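Local coordinates for hypothetical protein VC0802 (Vibrio cholerae, PDB 1ZVP) that is of unknown function but carries tandem ACT domains, a fold that often binds small regulatory ligands, and may take part in transport, at the interface of chains A and B. Sequence-based numbering; all coordinates share one arbitrary frame. Chains: chain A/B, hypothetical protein VC0802.

The interface of chains A and B. Residues chain A 26, 69, 71, 101-103, 116; chain B 82-85, 88, 106.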
ATOM      1  N   PHE A  26       1.411   7.410 -10.978  1.00 39.84           N
ATOM      2  CA  PHE A  26       0.399   7.895 -10.041  1.00 39.51           C
ATOM      3  C   PHE A  26      -0.128   9.223 -10.536  1.00 39.52           C
ATOM      4  O   PHE A  26       0.647  10.134 -10.838  1.00 39.49           O
ATOM      5  CB  PHE A  26       0.991   8.064  -8.643  1.00 39.26           C
ATOM      6  CG  PHE A  26       1.130   6.779  -7.883  1.00 39.11           C
ATOM      7  CD1 PHE A  26       0.324   6.524  -6.783  1.00 39.10           C
ATOM      8  CD2 PHE A  26       2.061   5.821  -8.265  1.00 39.47           C
ATOM      9  CE1 PHE A  26       0.441   5.337  -6.072  1.00 39.26           C
ATOM     10  CE2 PHE A  26       2.183   4.622  -7.564  1.00 39.13           C
ATOM     11  CZ  PHE A  26       1.372   4.380  -6.463  1.00 39.17           C
ATOM     12  N   ALA A  69       6.772  10.329 -12.059  1.00 51.68           N
ATOM     13  CA  ALA A  69       7.840   9.495 -12.582  1.00 49.81           C
ATOM     14  C   ALA A  69       7.254   8.133 -12.961  1.00 48.57           C
ATOM     15  O   ALA A  69       6.180   7.759 -12.473  1.00 48.56           O
ATOM     16  CB  ALA A  69       8.923   9.337 -11.526  1.00 49.94           C
ATOM     17  N   PHE A  71       6.922   4.167 -12.683  1.00 42.69           N
ATOM     18  CA  PHE A  71       7.100   3.124 -11.679  1.00 41.62           C
ATOM     19  C   PHE A  71       6.974   1.731 -12.306  1.00 41.27           C
ATOM     20  O   PHE A  71       6.318   1.555 -13.342  1.00 40.73           O
ATOM     21  CB  PHE A  71       6.093   3.286 -10.526  1.00 41.45           C
ATOM     22  CG  PHE A  71       6.312   4.523  -9.693  1.00 41.00           C
ATOM     23  CD1 PHE A  71       7.197   4.511  -8.624  1.00 40.45           C
ATOM     24  CD2 PHE A  71       5.635   5.710  -9.984  1.00 40.97           C
ATOM     25  CE1 PHE A  71       7.407   5.663  -7.853  1.00 41.18           C
ATOM     26  CE2 PHE A  71       5.840   6.864  -9.223  1.00 40.39           C
ATOM     27  CZ  PHE A  71       6.723   6.840  -8.157  1.00 40.72           C
ATOM     28  N   SER A 101      12.607   3.626  -2.848  1.00 41.70           N
ATOM     29  CA  SER A 101      11.371   3.933  -2.144  1.00 42.11           C
ATOM     30  C   SER A 101      10.289   2.931  -2.535  1.00 41.74           C
ATOM     31  O   SER A 101      10.206   2.523  -3.683  1.00 42.45           O
ATOM     32  CB  SER A 101      10.927   5.373  -2.407  1.00 42.24           C
ATOM     33  OG  SER A 101      10.422   5.523  -3.722  1.00 44.28           O
ATOM     34  N   ALA A 102       9.488   2.516  -1.563  1.00 41.44           N
ATOM     35  CA  ALA A 102       8.459   1.510  -1.775  1.00 40.84           C
ATOM     36  C   ALA A 102       7.122   2.194  -1.625  1.00 40.45           C
ATOM     37  O   ALA A 102       6.820   2.738  -0.567  1.00 41.44           O
ATOM     38  CB  ALA A 102       8.593   0.385  -0.745  1.00 40.67           C
ATOM     39  N   ASN A 103       6.330   2.200  -2.682  1.00 39.66           N
ATOM     40  CA  ASN A 103       4.974   2.675  -2.575  1.00 38.94           C
ATOM     41  C   ASN A 103       4.056   1.490  -2.600  1.00 38.06           C
ATOM     42  O   ASN A 103       3.770   0.964  -3.668  1.00 38.41           O
ATOM     43  CB  ASN A 103       4.662   3.633  -3.713  1.00 39.43           C
ATOM     44  CG  ASN A 103       5.585   4.823  -3.714  1.00 40.65           C
ATOM     45  OD1 ASN A 103       5.507   5.687  -2.836  1.00 43.86           O
ATOM     46  ND2 ASN A 103       6.485   4.869  -4.686  1.00 42.48           N
ATOM     47  N   GLN A 116      10.565   3.003  -8.408  1.00 40.75           N
ATOM     48  CA  GLN A 116      11.104   3.738  -9.560  1.00 42.08           C
ATOM     49  C   GLN A 116      11.460   2.767 -10.670  1.00 42.59           C
ATOM     50  O   GLN A 116      12.043   1.711 -10.402  1.00 42.55           O
ATOM     51  CB  GLN A 116      12.374   4.490  -9.176  1.00 42.37           C
ATOM     52  CG  GLN A 116      12.275   5.316  -7.909  1.00 45.20           C
ATOM     53  CD  GLN A 116      12.090   6.796  -8.159  1.00 48.77           C
ATOM     54  OE1 GLN A 116      12.615   7.616  -7.410  1.00 51.07           O
ATOM     55  NE2 GLN A 116      11.346   7.152  -9.209  1.00 50.29           N
TER
ATOM     56  N   LEU B  82       6.138  10.414  -3.641  1.00 66.92           N
ATOM     57  CA  LEU B  82       6.169   9.020  -4.132  1.00 66.04           C
ATOM     58  C   LEU B  82       7.602   8.484  -4.391  1.00 65.84           C
ATOM     59  O   LEU B  82       7.785   7.370  -4.907  1.00 65.84           O
ATOM     60  CB  LEU B  82       5.276   8.850  -5.387  1.00 65.81           C
ATOM     61  CG  LEU B  82       3.741   8.708  -5.366  1.00 64.37           C
ATOM     62  CD1 LEU B  82       3.210   7.834  -4.226  1.00 62.64           C
ATOM     63  CD2 LEU B  82       3.084  10.058  -5.334  1.00 63.94           C
ATOM     64  N   GLU B  83       8.610   9.286  -4.045  1.00 65.45           N
ATOM     65  CA  GLU B  83      10.010   8.834  -4.053  1.00 64.91           C
ATOM     66  C   GLU B  83      10.822   9.388  -2.868  1.00 63.97           C
ATOM     67  O   GLU B  83      11.889   9.982  -3.049  1.00 64.19           O
ATOM     68  CB  GLU B  83      10.708   9.096  -5.402  1.00 65.19           C
ATOM     69  CG  GLU B  83      10.491  10.484  -6.002  1.00 66.30           C
ATOM     70  CD  GLU B  83       9.397  10.495  -7.055  1.00 67.65           C
ATOM     71  OE1 GLU B  83       8.468  11.331  -6.934  1.00 68.08           O
ATOM     72  OE2 GLU B  83       9.465   9.665  -7.997  1.00 67.57           O
ATOM     73  N   ALA B  84      10.301   9.188  -1.659  1.00 62.49           N
ATOM     74  CA  ALA B  84      11.053   9.464  -0.444  1.00 61.02           C
ATOM     75  C   ALA B  84      11.489   8.132   0.170  1.00 59.90           C
ATOM     76  O   ALA B  84      10.657   7.335   0.630  1.00 60.26           O
ATOM     77  CB  ALA B  84      10.213  10.271   0.533  1.00 60.97           C
ATOM     78  N   VAL B  85      12.793   7.880   0.154  1.00 57.83           N
ATOM     79  CA  VAL B  85      13.311   6.597   0.622  1.00 55.90           C
ATOM     80  C   VAL B  85      13.424   6.563   2.151  1.00 54.16           C
ATOM     81  O   VAL B  85      14.028   7.453   2.768  1.00 54.31           O
ATOM     82  CB  VAL B  85      14.641   6.180  -0.099  1.00 55.91           C
ATOM     83  CG1 VAL B  85      15.539   7.376  -0.358  1.00 56.34           C
ATOM     84  CG2 VAL B  85      15.380   5.121   0.693  1.00 56.04           C
ATOM     85  N   THR B  88       8.255   4.241   4.130  1.00 39.01           N
ATOM     86  CA  THR B  88       7.481   3.016   4.325  1.00 37.54           C
ATOM     87  C   THR B  88       8.111   2.151   5.401  1.00 36.78           C
ATOM     88  O   THR B  88       7.406   1.609   6.251  1.00 36.35           O
ATOM     89  CB  THR B  88       7.299   2.227   3.025  1.00 37.28           C
ATOM     90  OG1 THR B  88       6.696   3.083   2.044  1.00 38.05           O
ATOM     91  CG2 THR B  88       6.393   1.034   3.256  1.00 36.64           C
ATOM     92  N   ALA B 106      -0.657   3.299  -0.659  1.00 34.07           N
ATOM     93  CA  ALA B 106      -0.037   4.575  -1.019  1.00 34.31           C
ATOM     94  C   ALA B 106      -0.972   5.349  -1.941  1.00 34.66           C
ATOM     95  O   ALA B 106      -1.336   4.865  -3.022  1.00 35.55           O
ATOM     96  CB  ALA B 106       1.322   4.365  -1.686  1.00 33.78           C
TER
HETATM   97  O   HOH W   1       3.906   3.096   0.725  1.00 28.41           O
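Strands 24-29, 71-77, 103-106 and 111-116 of chain A, with the loop leading into 103-106, receive the 82-85 loop of chain B, the start of its helix 87-96 and the end of its strand 103-106. The sequence marks both chains as ACT-domain proteins; the two-fold arrangement repeats the contact with chains exchanged, although the structure alone does not establish the dimer as biological. B:Leu82 carries the insertion, with 77 Å² of its surface buried by chain A. Its backbone O accepts a hydrogen bond of 2.8 Å from the amide ND2 of A:Asn103. The bond is nearly straight (159° at the hydrogen) and the acceptor lies close to the amide plane, but ND2 sits above the carbonyl plane. With CG anti to its own carbonyl carbon (chi1 -59°), A:Asn103 crosses the leucine at about a right angle, and CD1 of B:Leu82 lies 3.4 Å from OD1 of A:Asn103. The same methyl rests against one face of the A:Phe26 ring, near its rim, 4.0 Å above the plane, while B:Ala106 O lies in the ring plane, at its edge. A:Phe71 crosses the leucine at about a right angle, its CE1 3.4 Å from the carbonyl O of B:Leu82 and its CZ near CB. B:Glu83, its CG in the crowded position between N and carbonyl carbon and its chain bent at chi2, crosses A:Gln116; OE2 of the carboxylate lies 3.4 Å from NE2 of the amide, with the two planes 42° apart. At the helix start, B:Thr88 OG1 donates to A:Ala102 O over 2.6 Å, in the carbonyl plane. Water 1 bridges the same two oxygens, 3.1 Å from B:Thr88 OG1.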